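Local coordinates for protein homoserine dehydrogenase (Thermoplasma acidophilum, PDB 3ING) that binds NADPH and probably interconverts aspartate semialdehyde and homoserine, a step on the routes to threonine and methionine, at residues M105-G110 and M129-Q134; A143-A146 and P150-S153; N248-T253 and F276-G281; E254-V257 and P262-V265. One frame throughout, in Å; residues are numbered along the deposited sequence.

Contact 1. Residues M105-G110 and M129-Q134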
loop_
_atom_site.group_PDB
_atom_site.type_symbol
_atom_site.label_atom_id
_atom_site.label_comp_id
_atom_site.label_asym_id
_atom_site.label_seq_id
_atom_site.Cartn_x
_atom_site.Cartn_y
_atom_site.Cartn_z
HETATM N N MSE A 105 -28.737 4.763 9.096
HETATM C CA MSE A 105 -29.406 3.680 9.808
HETATM C C MSE A 105 -28.397 2.717 10.435
HETATM O O MSE A 105 -28.525 2.331 11.624
HETATM C CB MSE A 105 -30.297 2.883 8.866
HETATM C CG MSE A 105 -30.977 1.684 9.547
HETATM SE SE MSE A 105 -32.097 0.708 8.276
HETATM C CE MSE A 105 -33.197 2.178 7.775
ATOM N N ALA A 106 -27.398 2.320 9.646
ATOM C CA ALA A 106 -26.335 1.442 10.137
ATOM C C ALA A 106 -25.627 2.040 11.349
ATOM O O ALA A 106 -25.498 1.377 12.381
ATOM C CB ALA A 106 -25.330 1.131 9.037
ATOM N N PHE A 107 -25.161 3.286 11.220
ATOM C CA PHE A 107 -24.419 3.951 12.281
ATOM C C PHE A 107 -25.217 4.042 13.550
ATOM O O PHE A 107 -24.674 3.857 14.646
ATOM C CB PHE A 107 -24.017 5.382 11.909
ATOM C CG PHE A 107 -23.093 5.501 10.751
ATOM C CD1 PHE A 107 -22.067 4.585 10.524
ATOM C CD2 PHE A 107 -23.186 6.597 9.932
ATOM C CE1 PHE A 107 -21.216 4.733 9.462
ATOM C CE2 PHE A 107 -22.342 6.779 8.883
ATOM C CZ PHE A 107 -21.343 5.844 8.629
ATOM N N GLU A 108 -26.497 4.396 13.412
ATOM C CA GLU A 108 -27.359 4.544 14.559
ATOM C C GLU A 108 -27.652 3.200 15.180
ATOM O O GLU A 108 -28.023 3.142 16.330
ATOM C CB GLU A 108 -28.688 5.228 14.182
ATOM C CG GLU A 108 -28.479 6.677 13.737
ATOM C CD GLU A 108 -29.749 7.407 13.322
ATOM O OE1 GLU A 108 -30.790 6.760 13.098
ATOM O OE2 GLU A 108 -29.658 8.644 13.182
ATOM N N SER A 109 -27.520 2.125 14.407
ATOM C CA SER A 109 -27.748 0.791 14.911
ATOM C C SER A 109 -26.491 0.184 15.513
ATOM O O SER A 109 -26.475 -1.005 15.765
ATOM C CB SER A 109 -28.184 -0.126 13.778
ATOM O OG SER A 109 -29.458 0.227 13.279
ATOM N N GLY A 110 -25.425 0.958 15.666
ATOM C CA GLY A 110 -24.203 0.434 16.279
ATOM C C GLY A 110 -23.227 -0.234 15.325
ATOM O O GLY A 110 -22.329 -0.978 15.753
HETATM N N MSE A 129 -20.539 11.920 6.872
HETATM C CA MSE A 129 -19.462 11.998 7.916
HETATM C C MSE A 129 -19.970 12.540 9.221
HETATM O O MSE A 129 -19.491 12.157 10.296
HETATM C CB MSE A 129 -18.290 12.810 7.414
HETATM C CG MSE A 129 -17.705 12.199 6.161
HETATM SE SE MSE A 129 -17.131 10.300 6.406
HETATM C CE MSE A 129 -16.536 9.958 4.637
ATOM N N ASP A 130 -20.955 13.426 9.137
ATOM C CA ASP A 130 -21.604 13.954 10.322
ATOM C C ASP A 130 -22.286 12.841 11.111
ATOM O O ASP A 130 -22.183 12.775 12.330
ATOM C CB ASP A 130 -22.628 14.980 9.917
ATOM C CG ASP A 130 -23.275 15.649 11.091
ATOM O OD1 ASP A 130 -22.602 15.810 12.134
ATOM O OD2 ASP A 130 -24.459 16.015 10.950
ATOM N N SER A 131 -23.012 11.978 10.421
ATOM C CA SER A 131 -23.706 10.888 11.101
ATOM C C SER A 131 -22.662 9.914 11.678
ATOM O O SER A 131 -22.826 9.385 12.785
ATOM C CB SER A 131 -24.673 10.212 10.122
ATOM O OG SER A 131 -25.371 9.136 10.723
ATOM N N ALA A 132 -21.585 9.666 10.936
ATOM C CA ALA A 132 -20.509 8.798 11.436
ATOM C C ALA A 132 -19.935 9.386 12.751
ATOM O O ALA A 132 -19.794 8.705 13.770
ATOM C CB ALA A 132 -19.409 8.644 10.377
ATOM N N ASN A 133 -19.591 10.672 12.689
ATOM C CA ASN A 133 -19.064 11.384 13.844
ATOM C C ASN A 133 -20.018 11.314 15.036
ATOM O O ASN A 133 -19.636 10.871 16.109
ATOM C CB ASN A 133 -18.797 12.845 13.510
ATOM C CG ASN A 133 -18.250 13.617 14.705
ATOM O OD1 ASN A 133 -17.132 13.371 15.158
ATOM N ND2 ASN A 133 -19.047 14.546 15.226
ATOM N N GLN A 134 -21.272 11.690 14.819
ATOM C CA GLN A 134 -22.249 11.773 15.890
ATOM C C GLN A 134 -22.473 10.432 16.566
ATOM O O GLN A 134 -22.880 10.356 17.722
ATOM C CB GLN A 134 -23.590 12.294 15.341
ATOM C CG GLN A 134 -23.625 13.803 15.092
ATOM C CD GLN A 134 -24.900 14.255 14.364
ATOM O OE1 GLN A 134 -25.881 13.504 14.288
ATOM N NE2 GLN A 134 -24.885 15.485 13.823
HETATM O O HOH W 1 -27.169 10.047 12.789
#
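F107 reaches from helix 97-108 to helix 119-135, where its ring settles against S131 and A132 and provides the direct contact between the two segments, which together bury 158 Å². With CG anti to the carbonyl carbon (chi1 -63°), the ring swings toward helix 119-135, its CD2-CE2 side at S131 and A132. Backbone atom A132 CA lies over one face, 4.0 Å from the centroid of the F107 ring and 21° off the normal, a CH-pi contact displaced toward the rim. The methyl follows on the same flank, A132 CB being 3.8 Å from F107 CE2. At the ring edge, in the plane, S131 OG approaches F107 CD2 to 3.4 Å. That hydroxyl, anti to the backbone N at chi1 180°, also shares a hydrogen bond with a water 2.9 Å from S131 OG. On the next residue, E108 OE2 accepts a hydrogen bond from the same water at 2.9 Å, so a polar bridge links the two helices beside the ring. R104 forms a salt bridge with this carboxylate oxygen. The helix then ends in a Schellman motif: G110, at positive phi, is the C-prime residue, and G110 N bonds to F107 O at 3.2 Å. Within the Rossmann-type nucleotide-binding domain, the two helices meet beside strand 112-115, whose V113 touches both A106 and F107, while N135 and K137 also touch the ring.

Contact 2. Residues A143-A146 and P150-S153. With NA (sodium ion), chain B.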
loop_
_atom_site.group_PDB
_atom_site.type_symbol
_atom_site.label_atom_id
_atom_site.label_comp_id
_atom_site.label_asym_id
_atom_site.label_seq_id
_atom_site.Cartn_x
_atom_site.Cartn_y
_atom_site.Cartn_z
ATOM N N ALA A 143 -12.976 0.096 -2.196
ATOM C CA ALA A 143 -13.498 -0.297 -3.499
ATOM C C ALA A 143 -14.128 0.818 -4.319
ATOM O O ALA A 143 -14.371 0.626 -5.500
ATOM C CB ALA A 143 -14.522 -1.453 -3.310
ATOM N N THR A 144 -14.402 1.981 -3.714
ATOM C CA THR A 144 -15.051 3.073 -4.421
ATOM C C THR A 144 -14.135 3.797 -5.421
ATOM O O THR A 144 -14.653 4.441 -6.285
ATOM C CB THR A 144 -15.613 4.139 -3.463
ATOM O OG1 THR A 144 -14.507 4.787 -2.779
ATOM C CG2 THR A 144 -16.614 3.493 -2.476
ATOM N N VAL A 145 -12.807 3.674 -5.317
ATOM C CA VAL A 145 -11.910 4.275 -6.336
ATOM C C VAL A 145 -10.889 3.225 -6.777
ATOM O O VAL A 145 -10.132 2.708 -5.947
ATOM C CB VAL A 145 -11.160 5.501 -5.825
ATOM C CG1 VAL A 145 -10.235 6.133 -6.984
ATOM C CG2 VAL A 145 -12.117 6.535 -5.249
ATOM N N ALA A 146 -10.888 2.893 -8.061
ATOM C CA ALA A 146 -9.962 1.885 -8.595
ATOM C C ALA A 146 -10.184 0.566 -7.884
ATOM O O ALA A 146 -9.330 0.068 -7.152
ATOM C CB ALA A 146 -8.460 2.315 -8.485
ATOM N N PRO A 150 -5.002 -1.228 -4.386
ATOM C CA PRO A 150 -4.896 -0.577 -3.077
ATOM C C PRO A 150 -4.599 0.912 -3.187
ATOM O O PRO A 150 -3.632 1.329 -3.834
ATOM C CB PRO A 150 -3.722 -1.305 -2.405
ATOM C CG PRO A 150 -3.635 -2.611 -3.126
ATOM C CD PRO A 150 -4.035 -2.322 -4.541
ATOM N N LEU A 151 -5.439 1.720 -2.538
ATOM C CA LEU A 151 -5.376 3.145 -2.662
ATOM C C LEU A 151 -5.591 3.744 -1.275
ATOM O O LEU A 151 -4.658 4.306 -0.690
ATOM C CB LEU A 151 -6.442 3.604 -3.694
ATOM C CG LEU A 151 -6.280 5.002 -4.299
ATOM C CD1 LEU A 151 -7.142 5.203 -5.567
ATOM C CD2 LEU A 151 -6.554 6.071 -3.298
ATOM N N PHE A 152 -6.791 3.621 -0.715
ATOM C CA PHE A 152 -7.025 4.294 0.581
ATOM C C PHE A 152 -6.251 3.620 1.693
ATOM O O PHE A 152 -5.790 4.292 2.625
ATOM C CB PHE A 152 -8.518 4.479 0.863
ATOM C CG PHE A 152 -9.170 5.405 -0.105
ATOM C CD1 PHE A 152 -8.807 6.749 -0.159
ATOM C CD2 PHE A 152 -10.033 4.936 -1.041
ATOM C CE1 PHE A 152 -9.348 7.577 -1.085
ATOM C CE2 PHE A 152 -10.608 5.786 -1.952
ATOM C CZ PHE A 152 -10.259 7.107 -1.972
ATOM N N SER A 153 -6.062 2.321 1.596
ATOM C CA SER A 153 -5.279 1.591 2.605
ATOM C C SER A 153 -3.800 2.046 2.545
ATOM O O SER A 153 -3.088 2.073 3.567
ATOM C CB SER A 153 -5.412 0.094 2.374
ATOM O OG SER A 153 -5.039 -0.366 1.069
HETATM NA NA NA B . -9.134 0.922 -4.440
#
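V145 fits its two methyls against neighbouring side chains, L151 and F152, and this is the dense part of the contact. V145 CG1, placed anti to the backbone N (chi1 -178°), meets L151 CD1 at 3.5 Å. The other branch, V145 CG2, comes to the edge of the phenyl ring near its plane, 3.7 Å from F152 CE2, the two side chains crossing at about a right angle. L151 also lays CD2 over the centre of the F152 ring, so both residues present one joined apolar surface to the valine. Packing is slacker at the margins, although they too are buried: A146 CB stays 4.3 Å from L151 CD1, and T144 OG1 is 4.1 Å from F152 CE2, its hydrogen bond going to Y141 O instead. Beside this cluster a sodium ion is bound by V145 O at 2.5 Å and by A146 O at 2.9 Å, with the carbonyls of E142 and V149 as further ligands. The E142 carboxylate accepts bonds from the amides of L151, F152 and S153, tying the start of helix 152-157 to the same turn. Backbone carbonyls closing on a cation in this way form the sodium site of the enzyme, close to K217, the predicted proton donor, which bonds to T144 O.

Contact 3. Residues N248-T253 and F276-G281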
loop_
_atom_site.group_PDB
_atom_site.type_symbol
_atom_site.label_atom_id
_atom_site.label_comp_id
_atom_site.label_asym_id
_atom_site.label_seq_id
_atom_site.Cartn_x
_atom_site.Cartn_y
_atom_site.Cartn_z
ATOM N N ASN A 248 -2.723 6.650 -27.347
ATOM C CA ASN A 248 -2.252 7.117 -26.050
ATOM C C ASN A 248 -3.255 7.971 -25.239
ATOM O O ASN A 248 -2.906 8.528 -24.205
ATOM C CB ASN A 248 -0.900 7.837 -26.201
ATOM C CG ASN A 248 -0.981 9.097 -27.027
ATOM O OD1 ASN A 248 -1.823 9.210 -27.925
ATOM N ND2 ASN A 248 -0.079 10.056 -26.748
ATOM N N ASP A 249 -4.520 7.978 -25.651
ATOM C CA ASP A 249 -5.557 8.695 -24.919
ATOM C C ASP A 249 -6.094 7.831 -23.772
ATOM O O ASP A 249 -6.415 6.639 -23.960
ATOM C CB ASP A 249 -6.759 9.058 -25.815
ATOM C CG ASP A 249 -6.440 10.125 -26.852
ATOM O OD1 ASP A 249 -5.483 10.900 -26.680
ATOM O OD2 ASP A 249 -7.175 10.173 -27.849
ATOM N N ARG A 250 -6.199 8.471 -22.617
ATOM C CA ARG A 250 -6.740 7.896 -21.404
ATOM C C ARG A 250 -7.581 8.947 -20.681
ATOM O O ARG A 250 -7.313 10.171 -20.775
ATOM C CB ARG A 250 -5.629 7.449 -20.481
ATOM C CG ARG A 250 -4.620 6.471 -21.060
ATOM C CD ARG A 250 -5.176 5.071 -21.216
ATOM N NE ARG A 250 -4.082 4.186 -21.608
ATOM C CZ ARG A 250 -3.654 4.036 -22.849
ATOM N NH1 ARG A 250 -4.215 4.693 -23.857
ATOM N NH2 ARG A 250 -2.686 3.194 -23.100
ATOM N N LEU A 251 -8.595 8.469 -19.960
ATOM C CA LEU A 251 -9.404 9.319 -19.095
ATOM C C LEU A 251 -8.703 9.315 -17.730
ATOM O O LEU A 251 -8.762 8.352 -16.954
ATOM C CB LEU A 251 -10.855 8.819 -19.025
ATOM C CG LEU A 251 -11.911 9.693 -18.320
ATOM C CD1 LEU A 251 -11.809 9.654 -16.804
ATOM C CD2 LEU A 251 -11.876 11.156 -18.847
ATOM N N VAL A 252 -8.022 10.411 -17.451
ATOM C CA VAL A 252 -7.216 10.541 -16.248
ATOM C C VAL A 252 -7.917 11.426 -15.231
ATOM O O VAL A 252 -8.430 12.494 -15.561
ATOM C CB VAL A 252 -5.828 11.171 -16.590
ATOM C CG1 VAL A 252 -4.987 11.396 -15.335
ATOM C CG2 VAL A 252 -5.051 10.271 -17.625
ATOM N N THR A 253 -7.937 10.951 -13.999
ATOM C CA THR A 253 -8.512 11.657 -12.875
ATOM C C THR A 253 -7.367 12.238 -12.047
ATOM O O THR A 253 -6.477 11.490 -11.566
ATOM C CB THR A 253 -9.372 10.739 -12.000
ATOM O OG1 THR A 253 -10.453 10.197 -12.770
ATOM C CG2 THR A 253 -9.967 11.514 -10.804
ATOM N N PHE A 276 4.050 7.026 -16.121
ATOM C CA PHE A 276 3.765 5.746 -15.432
ATOM C C PHE A 276 2.428 5.171 -15.854
ATOM O O PHE A 276 2.251 3.967 -15.972
ATOM C CB PHE A 276 3.762 5.887 -13.912
ATOM C CG PHE A 276 3.236 4.662 -13.193
ATOM C CD1 PHE A 276 4.005 3.520 -13.111
ATOM C CD2 PHE A 276 1.961 4.641 -12.651
ATOM C CE1 PHE A 276 3.523 2.369 -12.520
ATOM C CE2 PHE A 276 1.474 3.513 -12.044
ATOM C CZ PHE A 276 2.270 2.364 -11.960
ATOM N N LEU A 277 1.484 6.048 -16.109
ATOM C CA LEU A 277 0.125 5.594 -16.395
ATOM C C LEU A 277 0.047 4.825 -17.697
ATOM O O LEU A 277 -0.911 4.066 -17.928
ATOM C CB LEU A 277 -0.858 6.780 -16.384
ATOM C CG LEU A 277 -1.051 7.501 -15.046
ATOM C CD1 LEU A 277 -2.130 8.646 -15.162
ATOM C CD2 LEU A 277 -1.371 6.463 -13.948
HETATM N N MSE A 278 1.017 5.039 -18.573
HETATM C CA MSE A 278 1.077 4.274 -19.803
HETATM C C MSE A 278 1.580 2.854 -19.559
HETATM O O MSE A 278 1.495 2.035 -20.462
HETATM C CB MSE A 278 1.971 4.988 -20.836
HETATM C CG MSE A 278 1.275 6.202 -21.461
HETATM SE SE MSE A 278 -0.273 5.746 -22.563
HETATM C CE MSE A 278 0.738 4.890 -23.877
ATOM N N SER A 279 2.057 2.535 -18.342
ATOM C CA SER A 279 2.469 1.162 -18.057
ATOM C C SER A 279 1.248 0.292 -17.728
ATOM O O SER A 279 1.353 -0.920 -17.670
ATOM C CB SER A 279 3.441 1.071 -16.870
ATOM O OG SER A 279 2.773 1.252 -15.614
ATOM N N ILE A 280 0.105 0.930 -17.489
ATOM C CA ILE A 280 -1.083 0.198 -17.083
ATOM C C ILE A 280 -1.722 -0.515 -18.264
ATOM O O ILE A 280 -2.063 0.094 -19.294
ATOM C CB ILE A 280 -2.072 1.109 -16.373
ATOM C CG1 ILE A 280 -1.403 1.762 -15.158
ATOM C CG2 ILE A 280 -3.349 0.323 -15.949
ATOM C CD1 ILE A 280 -2.240 2.966 -14.598
ATOM N N GLY A 281 -1.912 -1.814 -18.090
ATOM C CA GLY A 281 -2.421 -2.677 -19.150
ATOM C C GLY A 281 -3.901 -2.475 -19.389
ATOM O O GLY A 281 -4.613 -1.836 -18.600
HETATM O O HOH W 2 -2.363 2.750 -19.830
#
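A water oxygen held by three groups joins R250 to the loop at L277 and I280: it accepts from R250 NE at 2.9 Å and donates to L277 O and I280 O, both at 2.7 Å. It sits at the edge of the guanidinium, in its plane. Over one face of that group lies the selenium of M278, a selenomethionine, offset toward the rim and 3.6 Å from R250 NH2. Bends at chi2 (-66°) and chi3 (-67°) fold the M278 chain back across the arginine and bring CE to 4.1 Å from N248 CB. R250 NH1 donates to D249 O at 2.9 Å, the donor standing 64° out of the carbonyl plane, and also to A247 O; together with the water at NE, these bonds fix the rotation of the guanidinium. A leucine at R250 would probably leave the bridging water without its donor, D249 O without this partner and the selenium without a flat group to rest on. Farther along, the contact turns apolar, with V252 CG1 at 4.0 Å from L277 CD1. L251 packs on helices 173-183 and 212-226 and T253 on the latter, whereas R250 and V252 meet the loop. F276 and S279 of that loop pack on their counterparts in the second subunit. The helix-backed antiparallel sheet, with this loop reaching the second subunit, is consistent with the catalytic region of homoserine dehydrogenases.

Contact 4. Residues E254-V257 and P262-V265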
loop_
_atom_site.group_PDB
_atom_site.type_symbol
_atom_site.label_atom_id
_atom_site.label_comp_id
_atom_site.label_asym_id
_atom_site.label_seq_id
_atom_site.Cartn_x
_atom_site.Cartn_y
_atom_site.Cartn_z
ATOM N N GLU A 254 -7.393 13.562 -11.893
ATOM C CA GLU A 254 -6.388 14.303 -11.100
ATOM C C GLU A 254 -6.989 15.108 -9.921
ATOM O O GLU A 254 -8.063 15.750 -10.032
ATOM C CB GLU A 254 -5.643 15.282 -11.979
ATOM C CG GLU A 254 -5.113 14.720 -13.291
ATOM C CD GLU A 254 -4.538 15.809 -14.184
ATOM O OE1 GLU A 254 -5.338 16.620 -14.744
ATOM O OE2 GLU A 254 -3.295 15.844 -14.303
ATOM N N VAL A 255 -6.256 15.116 -8.819
ATOM C CA VAL A 255 -6.624 15.849 -7.622
ATOM C C VAL A 255 -5.364 16.524 -7.145
ATOM O O VAL A 255 -4.307 15.890 -6.969
ATOM C CB VAL A 255 -7.236 14.925 -6.561
ATOM C CG1 VAL A 255 -7.410 15.658 -5.257
ATOM C CG2 VAL A 255 -8.611 14.372 -7.053
ATOM N N TYR A 256 -5.462 17.814 -6.947
ATOM C CA TYR A 256 -4.308 18.653 -6.607
ATOM C C TYR A 256 -4.815 20.009 -6.141
ATOM O O TYR A 256 -5.995 20.250 -6.191
ATOM C CB TYR A 256 -3.398 18.827 -7.814
ATOM C CG TYR A 256 -4.042 19.481 -9.003
ATOM C CD1 TYR A 256 -4.769 18.737 -9.916
ATOM C CD2 TYR A 256 -3.906 20.837 -9.226
ATOM C CE1 TYR A 256 -5.361 19.336 -10.999
ATOM C CE2 TYR A 256 -4.490 21.441 -10.308
ATOM C CZ TYR A 256 -5.198 20.687 -11.197
ATOM O OH TYR A 256 -5.794 21.286 -12.270
ATOM N N VAL A 257 -3.917 20.888 -5.697
ATOM C CA VAL A 257 -4.293 22.217 -5.231
ATOM C C VAL A 257 -3.868 23.283 -6.255
ATOM O O VAL A 257 -2.731 23.285 -6.694
ATOM C CB VAL A 257 -3.639 22.537 -3.889
ATOM C CG1 VAL A 257 -3.949 23.996 -3.460
ATOM C CG2 VAL A 257 -4.093 21.552 -2.848
ATOM N N PRO A 262 -8.229 23.094 -3.446
ATOM C CA PRO A 262 -8.160 21.757 -4.058
ATOM C C PRO A 262 -9.054 21.643 -5.269
ATOM O O PRO A 262 -10.164 22.197 -5.281
ATOM C CB PRO A 262 -8.678 20.828 -2.947
ATOM C CG PRO A 262 -8.394 21.567 -1.701
ATOM C CD PRO A 262 -8.728 22.995 -2.065
ATOM N N VAL A 263 -8.569 20.944 -6.290
ATOM C CA VAL A 263 -9.327 20.748 -7.518
ATOM C C VAL A 263 -9.385 19.268 -7.862
ATOM O O VAL A 263 -8.441 18.502 -7.574
ATOM C CB VAL A 263 -8.720 21.547 -8.723
ATOM C CG1 VAL A 263 -8.750 23.045 -8.436
ATOM C CG2 VAL A 263 -7.340 21.100 -8.979
ATOM N N ALA A 264 -10.496 18.876 -8.475
ATOM C CA ALA A 264 -10.716 17.493 -8.909
ATOM C C ALA A 264 -11.151 17.547 -10.353
ATOM O O ALA A 264 -12.183 18.132 -10.683
ATOM C CB ALA A 264 -11.773 16.830 -8.062
ATOM N N VAL A 265 -10.370 16.935 -11.230
ATOM C CA VAL A 265 -10.642 16.980 -12.661
ATOM C C VAL A 265 -10.389 15.654 -13.382
ATOM O O VAL A 265 -9.274 15.137 -13.318
ATOM C CB VAL A 265 -9.714 18.002 -13.355
ATOM C CG1 VAL A 265 -9.906 17.936 -14.868
ATOM C CG2 VAL A 265 -9.942 19.403 -12.835
#
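E254 and V265 form one rung of a beta hairpin, and Y256 and V263 the next. Segments 254-257 and 262-265 of its strands run antiparallel, their directions 162° apart, and bury 378 Å² between them. E254 N donates to V265 O at 2.8 Å, nearly straight at 171°, and V265 N returns a bond to E254 O at 2.9 Å. Y256 N reaches V263 O at 3.1 Å. Between these hydrogen-bonded pairs, V255 CA directs its hydrogen at V263 O from 3.2 Å. P262 lies in a non-hydrogen-bonded pair with V257, where its missing N-H costs the hairpin nothing. The Y256 ring, swung across the neighbouring strand by a chi1 of 60°, between backbone N and carbonyl carbon, lies over V263 CG2, but the two are modelled too close and the exact fit is doubtful. An alanine at Y256 would probably strip V263 of the ring's cover and open a gap on this face of the hairpin. E254 shares that face and makes a salt bridge with R267. V255 and A264 meet on the reverse face, V255 CG2 lying 4.1 Å from A264 CB. Behind them, V222 and F226 of helix 212-226 support V255, V257 and P262, and backbone bonds tie V255 to F167 of strand 164-170. Toward the hairpin turn, V263 N donates to Y256 O at 2.7 Å, almost along the C=O axis.

Contact 1 belongs to the nucleotide-binding domain and lies away from the annotated sites, its centre about 22 Å from that of contact 2. Contact 2 lies nearest the probable reaction centre: A143 touches NADPH, and the V145 side chain is about 4 Å from that of K217, the predicted proton donor. Contacts 3 and 4 share strand 249-258, with contact 4 nested in the chain loop that contact 3 closes; their centres are about 17 Å apart and each lies about 17 Å from the centre of contact 2. From this sheet, the side chains of V255 and V252 approach that of K217 to about 8 and 11 Å. Contacts 2 and 3 both touch the second subunit.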